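Local atomic coordinates of pyruvate formate-lyase 2 (PDB entry 2F3O), a protein that belongs to the glycyl radical enzymes and is related to pyruvate formate-lyase and glycerol dehydratase, probably acting as a lyase, though its true reaction is not established. Residues A[444-452]-A[542-551]; A[483-492]-A[606-617]. All blocks are in the same frame, centred on the assembly; numbering follows the deposited sequence.

Contact 1 of 2, residues A[444-452]-A[542-551]; sequences INVAKALEY and AVGIADVGDS
Val446 and Val548 meet through their CG2 methyls, 3.9 Å apart, where two parallel strands each turn into a helix. Val446 points its other methyl, CG1, at Ala542 CB (3.8 Å). Val548 uses its second branch too: CG1, anti to its own carbonyl carbon (chi1 -59°), lies against Ala447 CA and against Leu450 CB at 3.7 Å. Leu450 and Val548 interleave from opposing sides, and Leu450 CD2 goes on to meet Ser551 CB. With both Val446 methyls in use, cutting the residue back to an alanine is likely to leave Ala542 CB and Val548 CG2 without these neighbours. Outside this apolar centre the backbones join the strands: Val543 N bonds to Ile444 O at 2.7 Å, and Val446, just past the first strand, returns a bond from its N to Val543 O at 2.9 Å. At the polar edge, Asn445 OD1 takes weak capping bonds from Ala447 N and Lys448 N, while its ND2 is held by Ser143 O and Thr642 OG1. Gly544 is the N-cap of helix 545-560. These are neighbouring parallel strands of a mixed sheet, each leading through a short turn into its helix, consistent with the beta/alpha barrel of the glycyl radical enzymes.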
loop_
_atom_site.group_PDB
_atom_site.type_symbol
_atom_site.label_atom_id
_atom_site.label_comp_id
_atom_site.label_asym_id
_atom_site.label_seq_id
_atom_site.Cartn_x
_atom_site.Cartn_y
_atom_site.Cartn_z
ATOM N N ILE A 444 -14.552 9.487 30.601
ATOM C CA ILE A 444 -15.653 10.348 30.172
ATOM C C ILE A 444 -16.833 10.345 31.138
ATOM O O ILE A 444 -17.347 9.288 31.515
ATOM C CB ILE A 444 -16.155 9.927 28.793
ATOM C CG1 ILE A 444 -15.080 10.195 27.750
ATOM C CG2 ILE A 444 -17.442 10.644 28.430
ATOM C CD1 ILE A 444 -15.309 9.443 26.482
ATOM N N ASN A 445 -17.248 11.541 31.540
ATOM C CA ASN A 445 -18.427 11.718 32.374
ATOM C C ASN A 445 -19.669 11.594 31.532
ATOM O O ASN A 445 -20.099 12.578 30.933
ATOM C CB ASN A 445 -18.397 13.115 32.995
ATOM C CG ASN A 445 -19.488 13.333 34.007
ATOM O OD1 ASN A 445 -20.231 12.400 34.353
ATOM N ND2 ASN A 445 -19.596 14.571 34.498
ATOM N N VAL A 446 -20.272 10.409 31.506
ATOM C CA VAL A 446 -21.453 10.215 30.678
ATOM C C VAL A 446 -22.708 10.786 31.346
ATOM O O VAL A 446 -23.734 10.965 30.693
ATOM C CB VAL A 446 -21.651 8.747 30.263
ATOM C CG1 VAL A 446 -20.320 8.117 29.996
ATOM C CG2 VAL A 446 -22.410 7.961 31.329
ATOM N N ALA A 447 -22.613 11.100 32.638
ATOM C CA ALA A 447 -23.688 11.816 33.304
ATOM C C ALA A 447 -23.836 13.205 32.702
ATOM O O ALA A 447 -24.951 13.680 32.466
ATOM C CB ALA A 447 -23.470 11.882 34.793
ATOM N N LYS A 448 -22.712 13.824 32.384
ATOM C CA LYS A 448 -22.739 15.095 31.712
ATOM C C LYS A 448 -23.461 15.010 30.366
ATOM O O LYS A 448 -24.017 15.998 29.914
ATOM C CB LYS A 448 -21.317 15.637 31.562
ATOM C CG LYS A 448 -21.230 17.131 31.293
ATOM C CD LYS A 448 -21.968 17.952 32.329
ATOM C CE LYS A 448 -21.186 18.009 33.622
ATOM N NZ LYS A 448 -21.905 18.729 34.694
ATOM N N ALA A 449 -23.493 13.831 29.745
ATOM C CA ALA A 449 -24.184 13.679 28.463
ATOM C C ALA A 449 -25.676 13.834 28.656
ATOM O O ALA A 449 -26.332 14.529 27.894
ATOM C CB ALA A 449 -23.867 12.347 27.818
ATOM N N LEU A 450 -26.181 13.203 29.711
ATOM C CA LEU A 450 -27.580 13.274 30.106
ATOM C C LEU A 450 -27.974 14.681 30.529
ATOM O O LEU A 450 -29.048 15.163 30.179
ATOM C CB LEU A 450 -27.832 12.304 31.251
ATOM C CG LEU A 450 -29.156 12.407 31.991
ATOM C CD1 LEU A 450 -30.278 11.892 31.141
ATOM C CD2 LEU A 450 -29.046 11.604 33.232
ATOM N N GLU A 451 -27.092 15.335 31.273
ATOM C CA GLU A 451 -27.278 16.726 31.659
ATOM C C GLU A 451 -27.442 17.606 30.412
ATOM O O GLU A 451 -28.392 18.376 30.334
ATOM C CB GLU A 451 -26.105 17.174 32.546
ATOM C CG GLU A 451 -26.142 18.583 33.089
ATOM C CD GLU A 451 -25.179 18.771 34.260
ATOM O OE1 GLU A 451 -24.712 19.903 34.521
ATOM O OE2 GLU A 451 -24.877 17.771 34.936
ATOM N N TYR A 452 -26.568 17.436 29.415
ATOM C CA TYR A 452 -26.698 18.164 28.150
ATOM C C TYR A 452 -27.979 17.758 27.417
ATOM O O TYR A 452 -28.624 18.576 26.749
ATOM C CB TYR A 452 -25.504 17.903 27.227
ATOM C CG TYR A 452 -24.151 18.400 27.705
ATOM C CD1 TYR A 452 -24.029 19.509 28.542
ATOM C CD2 TYR A 452 -22.978 17.771 27.279
ATOM C CE1 TYR A 452 -22.763 19.966 28.963
ATOM C CE2 TYR A 452 -21.715 18.216 27.693
ATOM C CZ TYR A 452 -21.611 19.312 28.527
ATOM O OH TYR A 452 -20.358 19.723 28.934
ATOM N N ALA A 542 -16.020 4.995 30.305
ATOM C CA ALA A 542 -17.293 5.583 30.712
ATOM C C ALA A 542 -17.392 5.666 32.228
ATOM O O ALA A 542 -17.247 4.674 32.932
ATOM C CB ALA A 542 -18.431 4.782 30.171
ATOM N N VAL A 543 -17.614 6.860 32.741
ATOM C CA VAL A 543 -17.975 6.963 34.135
ATOM C C VAL A 543 -19.375 7.565 34.326
ATOM O O VAL A 543 -19.764 8.545 33.657
ATOM C CB VAL A 543 -16.847 7.585 35.023
ATOM C CG1 VAL A 543 -15.645 8.005 34.196
ATOM C CG2 VAL A 543 -17.361 8.713 35.887
ATOM N N GLY A 544 -20.150 6.908 35.194
ATOM C CA GLY A 544 -21.502 7.345 35.545
ATOM C C GLY A 544 -22.576 6.602 34.777
ATOM O O GLY A 544 -23.628 7.161 34.453
ATOM N N ILE A 545 -22.322 5.337 34.475
ATOM C CA ILE A 545 -23.233 4.619 33.606
ATOM C C ILE A 545 -24.480 4.231 34.346
ATOM O O ILE A 545 -25.551 4.146 33.749
ATOM C CB ILE A 545 -22.593 3.406 32.895
ATOM C CG1 ILE A 545 -22.053 2.375 33.880
ATOM C CG2 ILE A 545 -21.486 3.871 32.029
ATOM C CD1 ILE A 545 -21.959 0.993 33.276
ATOM N N ALA A 546 -24.354 4.039 35.656
ATOM C CA ALA A 546 -25.530 3.755 36.456
ATOM C C ALA A 546 -26.297 5.029 36.805
ATOM O O ALA A 546 -27.502 4.985 36.924
ATOM C CB ALA A 546 -25.191 2.967 37.686
ATOM N N ASP A 547 -25.614 6.159 36.931
ATOM C CA ASP A 547 -26.308 7.420 37.193
ATOM C C ASP A 547 -27.248 7.838 36.086
ATOM O O ASP A 547 -28.313 8.364 36.364
ATOM C CB ASP A 547 -25.332 8.543 37.491
ATOM C CG ASP A 547 -24.798 8.454 38.880
ATOM O OD1 ASP A 547 -25.596 8.566 39.839
ATOM O OD2 ASP A 547 -23.590 8.219 39.015
ATOM N N VAL A 548 -26.864 7.596 34.835
ATOM C CA VAL A 548 -27.755 7.892 33.706
ATOM C C VAL A 548 -28.770 6.780 33.527
ATOM O O VAL A 548 -29.897 7.057 33.173
ATOM C CB VAL A 548 -26.996 8.163 32.388
ATOM C CG1 VAL A 548 -26.075 9.314 32.563
ATOM C CG2 VAL A 548 -26.174 6.996 32.022
ATOM N N GLY A 549 -28.373 5.538 33.800
ATOM C CA GLY A 549 -29.285 4.420 33.739
ATOM C C GLY A 549 -30.448 4.636 34.693
ATOM O O GLY A 549 -31.608 4.568 34.294
ATOM N N ASP A 550 -30.122 4.901 35.957
ATOM C CA ASP A 550 -31.110 5.098 37.023
ATOM C C ASP A 550 -31.995 6.317 36.822
ATOM O O ASP A 550 -33.191 6.258 37.113
ATOM C CB ASP A 550 -30.431 5.186 38.391
ATOM C CG ASP A 550 -29.888 3.857 38.848
ATOM O OD1 ASP A 550 -30.158 2.843 38.162
ATOM O OD2 ASP A 550 -29.195 3.830 39.889
ATOM N N SER A 551 -31.414 7.403 36.312
ATOM C CA SER A 551 -32.167 8.605 35.993
ATOM C C SER A 551 -33.204 8.347 34.918
ATOM O O SER A 551 -34.171 9.079 34.816
ATOM C CB SER A 551 -31.247 9.726 35.521
ATOM O OG SER A 551 -30.682 10.469 36.594
#

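Contact 2 of 2, residues A[483-492]-A[606-617]; sequences LREQVSHIVK and VLEWYCEEVNRH
Arg484 lies across the indole of Trp609, its guanidinium over the five-membered ring in a cation-pi contact (CZ to the ring centroid 4.0 Å) and its CB over the six-membered ring as a CH-pi partner at 3.8 Å from that centroid. The guanidinium is tilted 40° from the ring plane. A nearly extended chain, starting with CG anti to the backbone N (chi1 -161°), takes the side chain from CB above the six-membered ring to the guanidinium above the five-membered ring. Leu483 touches the same indole from another side, with CB at the ring edge and CD2 3.7 Å from Trp609 CZ3. Further along, Val491 bridges two residues: CG2 reaches Tyr610 CE1 at 3.9 Å, and CG1 meets Val614 CG2 at 3.8 Å. Val487 CG1 sits at the edge of the Tyr610 ring.

Around these contacts is a set of polar partners. Arg484 NH2 makes a salt bridge to Glu612 OE2 at 3.1 Å, which ties the guanidinium to the helix that carries the indole. Ser488 OG gives a weak hydrogen bond to Glu613 OE1 at 2.9 Å, and the same oxygen is also in a long, weak salt bridge with Arg616 NE. Helix 597-615 in turn packs on strand 624-628, where Ala627 touches Tyr610 and Val614.

The helices run in the same general direction, and the short segments cross at -39°. Valines and aromatic carbons fill the buried side, while the charges lie toward the outer rim; there Glu612 probably offsets Arg484, and Glu613 probably eases the close like charges of Lys492 and Arg616.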
loop_
_atom_site.group_PDB
_atom_site.type_symbol
_atom_site.label_atom_id
_atom_site.label_comp_id
_atom_site.label_asym_id
_atom_site.label_seq_id
_atom_site.Cartn_x
_atom_site.Cartn_y
_atom_site.Cartn_z
ATOM N N LEU A 483 -30.267 11.588 24.174
ATOM C CA LEU A 483 -29.172 11.101 25.018
ATOM C C LEU A 483 -28.058 10.468 24.170
ATOM O O LEU A 483 -26.893 10.877 24.267
ATOM C CB LEU A 483 -29.682 10.124 26.093
ATOM C CG LEU A 483 -28.659 9.386 26.967
ATOM C CD1 LEU A 483 -27.887 10.342 27.844
ATOM C CD2 LEU A 483 -29.336 8.351 27.823
ATOM N N ARG A 484 -28.442 9.500 23.327
ATOM C CA ARG A 484 -27.542 8.812 22.392
ATOM C C ARG A 484 -26.767 9.781 21.522
ATOM O O ARG A 484 -25.581 9.599 21.275
ATOM C CB ARG A 484 -28.335 7.874 21.482
ATOM C CG ARG A 484 -27.515 6.793 20.807
ATOM C CD ARG A 484 -28.209 6.382 19.519
ATOM N NE ARG A 484 -27.874 5.023 19.103
ATOM C CZ ARG A 484 -28.572 3.944 19.443
ATOM N NH1 ARG A 484 -29.651 4.072 20.201
ATOM N NH2 ARG A 484 -28.201 2.743 19.021
ATOM N N GLU A 485 -27.443 10.818 21.069
ATOM C CA GLU A 485 -26.790 11.818 20.282
ATOM C C GLU A 485 -25.775 12.573 21.119
ATOM O O GLU A 485 -24.718 12.926 20.616
ATOM C CB GLU A 485 -27.812 12.784 19.707
ATOM C CG GLU A 485 -27.272 13.633 18.575
ATOM C CD GLU A 485 -28.318 14.567 18.022
ATOM O OE1 GLU A 485 -29.476 14.114 17.826
ATOM O OE2 GLU A 485 -27.984 15.754 17.796
ATOM N N GLN A 486 -26.076 12.806 22.392
ATOM C CA GLN A 486 -25.153 13.562 23.225
ATOM C C GLN A 486 -23.917 12.775 23.638
ATOM O O GLN A 486 -22.824 13.341 23.695
ATOM C CB GLN A 486 -25.847 14.134 24.451
ATOM C CG GLN A 486 -26.749 15.300 24.163
ATOM C CD GLN A 486 -26.027 16.585 23.806
ATOM O OE1 GLN A 486 -24.794 16.658 23.791
ATOM N NE2 GLN A 486 -26.807 17.625 23.529
ATOM N N VAL A 487 -24.102 11.485 23.926
ATOM C CA VAL A 487 -22.994 10.568 24.214
ATOM C C VAL A 487 -22.023 10.582 23.039
ATOM O O VAL A 487 -20.829 10.857 23.214
ATOM C CB VAL A 487 -23.492 9.122 24.460
ATOM C CG1 VAL A 487 -22.318 8.163 24.657
ATOM C CG2 VAL A 487 -24.403 9.076 25.668
ATOM N N SER A 488 -22.573 10.328 21.848
ATOM C CA SER A 488 -21.871 10.445 20.568
ATOM C C SER A 488 -21.019 11.707 20.477
ATOM O O SER A 488 -19.813 11.630 20.278
ATOM C CB SER A 488 -22.879 10.428 19.415
ATOM O OG SER A 488 -22.241 10.252 18.159
ATOM N N HIS A 489 -21.660 12.853 20.671
ATOM C CA HIS A 489 -21.017 14.166 20.609
ATOM C C HIS A 489 -19.810 14.286 21.538
ATOM O O HIS A 489 -18.791 14.864 21.163
ATOM C CB HIS A 489 -22.039 15.235 20.973
ATOM C CG HIS A 489 -21.477 16.613 21.024
ATOM N ND1 HIS A 489 -21.442 17.436 19.922
ATOM C CD2 HIS A 489 -20.950 17.329 22.044
ATOM C CE1 HIS A 489 -20.906 18.599 20.257
ATOM N NE2 HIS A 489 -20.589 18.556 21.537
ATOM N N ILE A 490 -19.937 13.735 22.742
ATOM C CA ILE A 490 -18.920 13.840 23.769
ATOM C C ILE A 490 -17.778 12.880 23.478
ATOM O O ILE A 490 -16.605 13.229 23.645
ATOM C CB ILE A 490 -19.533 13.535 25.128
ATOM C CG1 ILE A 490 -20.425 14.689 25.547
ATOM C CG2 ILE A 490 -18.478 13.307 26.180
ATOM C CD1 ILE A 490 -20.864 14.604 26.967
ATOM N N VAL A 491 -18.125 11.680 23.010
ATOM C CA VAL A 491 -17.125 10.694 22.593
ATOM C C VAL A 491 -16.278 11.274 21.468
ATOM O O VAL A 491 -15.053 11.256 21.551
ATOM C CB VAL A 491 -17.754 9.351 22.159
ATOM C CG1 VAL A 491 -16.752 8.514 21.420
ATOM C CG2 VAL A 491 -18.250 8.580 23.362
ATOM N N LYS A 492 -16.944 11.855 20.468
ATOM C CA LYS A 492 -16.277 12.514 19.351
ATOM C C LYS A 492 -15.296 13.585 19.795
ATOM O O LYS A 492 -14.200 13.695 19.229
ATOM C CB LYS A 492 -17.290 13.103 18.376
ATOM C CG LYS A 492 -17.951 12.054 17.481
ATOM C CD LYS A 492 -18.834 12.684 16.411
ATOM C CE LYS A 492 -19.680 11.611 15.745
ATOM N NZ LYS A 492 -20.954 12.143 15.176
ATOM N N VAL A 606 -27.350 1.986 28.044
ATOM C CA VAL A 606 -26.427 3.122 28.068
ATOM C C VAL A 606 -24.979 2.700 27.767
ATOM O O VAL A 606 -24.284 3.351 26.971
ATOM C CB VAL A 606 -26.487 3.890 29.393
ATOM C CG1 VAL A 606 -25.280 4.766 29.542
ATOM C CG2 VAL A 606 -27.736 4.729 29.446
ATOM N N LEU A 607 -24.545 1.587 28.356
ATOM C CA LEU A 607 -23.206 1.083 28.077
ATOM C C LEU A 607 -23.055 0.647 26.626
ATOM O O LEU A 607 -22.082 1.017 26.003
ATOM C CB LEU A 607 -22.782 -0.032 29.033
ATOM C CG LEU A 607 -21.261 -0.208 29.118
ATOM C CD1 LEU A 607 -20.609 1.045 29.655
ATOM C CD2 LEU A 607 -20.869 -1.413 29.956
ATOM N N GLU A 608 -24.030 -0.074 26.077
ATOM C CA GLU A 608 -23.971 -0.496 24.664
ATOM C C GLU A 608 -23.894 0.670 23.678
ATOM O O GLU A 608 -23.134 0.616 22.702
ATOM C CB GLU A 608 -25.158 -1.370 24.299
ATOM C CG GLU A 608 -25.055 -2.785 24.769
ATOM C CD GLU A 608 -26.359 -3.521 24.561
ATOM O OE1 GLU A 608 -27.418 -2.842 24.537
ATOM O OE2 GLU A 608 -26.333 -4.767 24.418
ATOM N N TRP A 609 -24.668 1.715 23.946
ATOM C CA TRP A 609 -24.604 2.923 23.150
ATOM C C TRP A 609 -23.211 3.510 23.196
ATOM O O TRP A 609 -22.643 3.807 22.147
ATOM C CB TRP A 609 -25.534 3.977 23.707
ATOM C CG TRP A 609 -26.970 3.733 23.495
ATOM C CD1 TRP A 609 -27.560 2.619 22.963
ATOM C CD2 TRP A 609 -28.026 4.610 23.865
ATOM N NE1 TRP A 609 -28.919 2.762 22.965
ATOM C CE2 TRP A 609 -29.233 3.981 23.511
ATOM C CE3 TRP A 609 -28.069 5.873 24.464
ATOM C CZ2 TRP A 609 -30.478 4.584 23.716
ATOM C CZ3 TRP A 609 -29.299 6.469 24.673
ATOM C CH2 TRP A 609 -30.491 5.820 24.306
ATOM N N TYR A 610 -22.683 3.685 24.415
ATOM C CA TYR A 610 -21.307 4.157 24.638
ATOM C C TYR A 610 -20.263 3.313 23.882
ATOM O O TYR A 610 -19.420 3.852 23.155
ATOM C CB TYR A 610 -20.959 4.163 26.137
ATOM C CG TYR A 610 -19.530 4.569 26.389
ATOM C CD1 TYR A 610 -19.164 5.906 26.323
ATOM C CD2 TYR A 610 -18.541 3.619 26.660
ATOM C CE1 TYR A 610 -17.862 6.303 26.523
ATOM C CE2 TYR A 610 -17.223 4.001 26.848
ATOM C CZ TYR A 610 -16.891 5.351 26.786
ATOM O OH TYR A 610 -15.593 5.772 26.980
ATOM N N CYS A 611 -20.333 1.998 24.078
ATOM C CA CYS A 611 -19.416 1.045 23.461
ATOM C C CYS A 611 -19.395 1.100 21.942
ATOM O O CYS A 611 -18.331 1.089 21.328
ATOM C CB CYS A 611 -19.769 -0.372 23.891
ATOM S SG CYS A 611 -19.336 -0.666 25.582
ATOM N N GLU A 612 -20.572 1.180 21.337
ATOM C CA GLU A 612 -20.624 1.199 19.895
ATOM C C GLU A 612 -20.284 2.579 19.379
ATOM O O GLU A 612 -19.939 2.741 18.220
ATOM C CB GLU A 612 -21.976 0.727 19.362
ATOM C CG GLU A 612 -23.026 1.813 19.319
ATOM C CD GLU A 612 -24.310 1.335 18.704
ATOM O OE1 GLU A 612 -24.275 0.842 17.550
ATOM O OE2 GLU A 612 -25.356 1.458 19.380
ATOM N N GLU A 613 -20.346 3.585 20.229
ATOM C CA GLU A 613 -19.954 4.882 19.746
ATOM C C GLU A 613 -18.458 5.043 19.822
ATOM O O GLU A 613 -17.893 5.876 19.144
ATOM C CB GLU A 613 -20.679 6.014 20.474
ATOM C CG GLU A 613 -22.087 6.274 19.924
ATOM C CD GLU A 613 -22.111 7.085 18.619
ATOM O OE1 GLU A 613 -21.046 7.596 18.170
ATOM O OE2 GLU A 613 -23.224 7.241 18.062
ATOM N N VAL A 614 -17.820 4.228 20.645
ATOM C CA VAL A 614 -16.393 4.333 20.840
ATOM C C VAL A 614 -15.674 3.431 19.859
ATOM O O VAL A 614 -14.798 3.885 19.126
ATOM C CB VAL A 614 -16.014 3.992 22.292
ATOM C CG1 VAL A 614 -14.534 3.677 22.413
ATOM C CG2 VAL A 614 -16.381 5.136 23.191
ATOM N N ASN A 615 -16.090 2.170 19.799
ATOM C CA ASN A 615 -15.333 1.153 19.079
ATOM C C ASN A 615 -15.236 1.355 17.557
ATOM O O ASN A 615 -14.369 0.777 16.899
ATOM C CB ASN A 615 -15.845 -0.240 19.441
ATOM C CG ASN A 615 -15.735 -0.525 20.926
ATOM O OD1 ASN A 615 -14.921 0.066 21.610
ATOM N ND2 ASN A 615 -16.571 -1.408 21.426
ATOM N N ARG A 616 -16.093 2.216 17.019
ATOM C CA ARG A 616 -16.072 2.543 15.611
ATOM C C ARG A 616 -15.015 3.587 15.184
ATOM O O ARG A 616 -14.728 3.679 13.994
ATOM C CB ARG A 616 -17.462 2.999 15.175
ATOM C CG ARG A 616 -17.826 4.446 15.550
ATOM C CD ARG A 616 -19.280 4.728 15.221
ATOM N NE ARG A 616 -19.638 6.135 15.396
ATOM C CZ ARG A 616 -19.613 7.044 14.421
ATOM N NH1 ARG A 616 -19.955 8.306 14.673
ATOM N NH2 ARG A 616 -19.240 6.695 13.192
ATOM N N HIS A 617 -14.443 4.374 16.105
ATOM C CA HIS A 617 -13.501 5.442 15.691
ATOM C C HIS A 617 -12.073 4.971 15.613
ATOM O O HIS A 617 -11.639 4.166 16.429
ATOM C CB HIS A 617 -13.516 6.623 16.643
ATOM C CG HIS A 617 -14.834 7.310 16.727
ATOM N ND1 HIS A 617 -15.106 8.493 16.072
ATOM C CD2 HIS A 617 -15.964 6.976 17.387
ATOM C CE1 HIS A 617 -16.349 8.858 16.329
ATOM N NE2 HIS A 617 -16.895 7.948 17.118
#

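Contacts 1 and 2 lie in two layers of one region, their centres about 12 Å apart, and their segments alternate along the chain. Contact 1 is the deeper: all of its touching residues are buried, and two backbone bonds join its segments. Contact 2 is a helix pair laid over it, open at one rim, held mainly through side chains with no backbone bond between its segments, and adding charge and a cation-pi pair to its valines. Helix 477-508 packs chiefly on 444-452, with Ile490 on Ile444, while helix 597-615 touches both 444-452 (Tyr610 on Ile444) and 542-551 (Val606 on Val548). Tyr610 also reaches the strands, with its OH weakly hydrogen-bonded to Ile540 O.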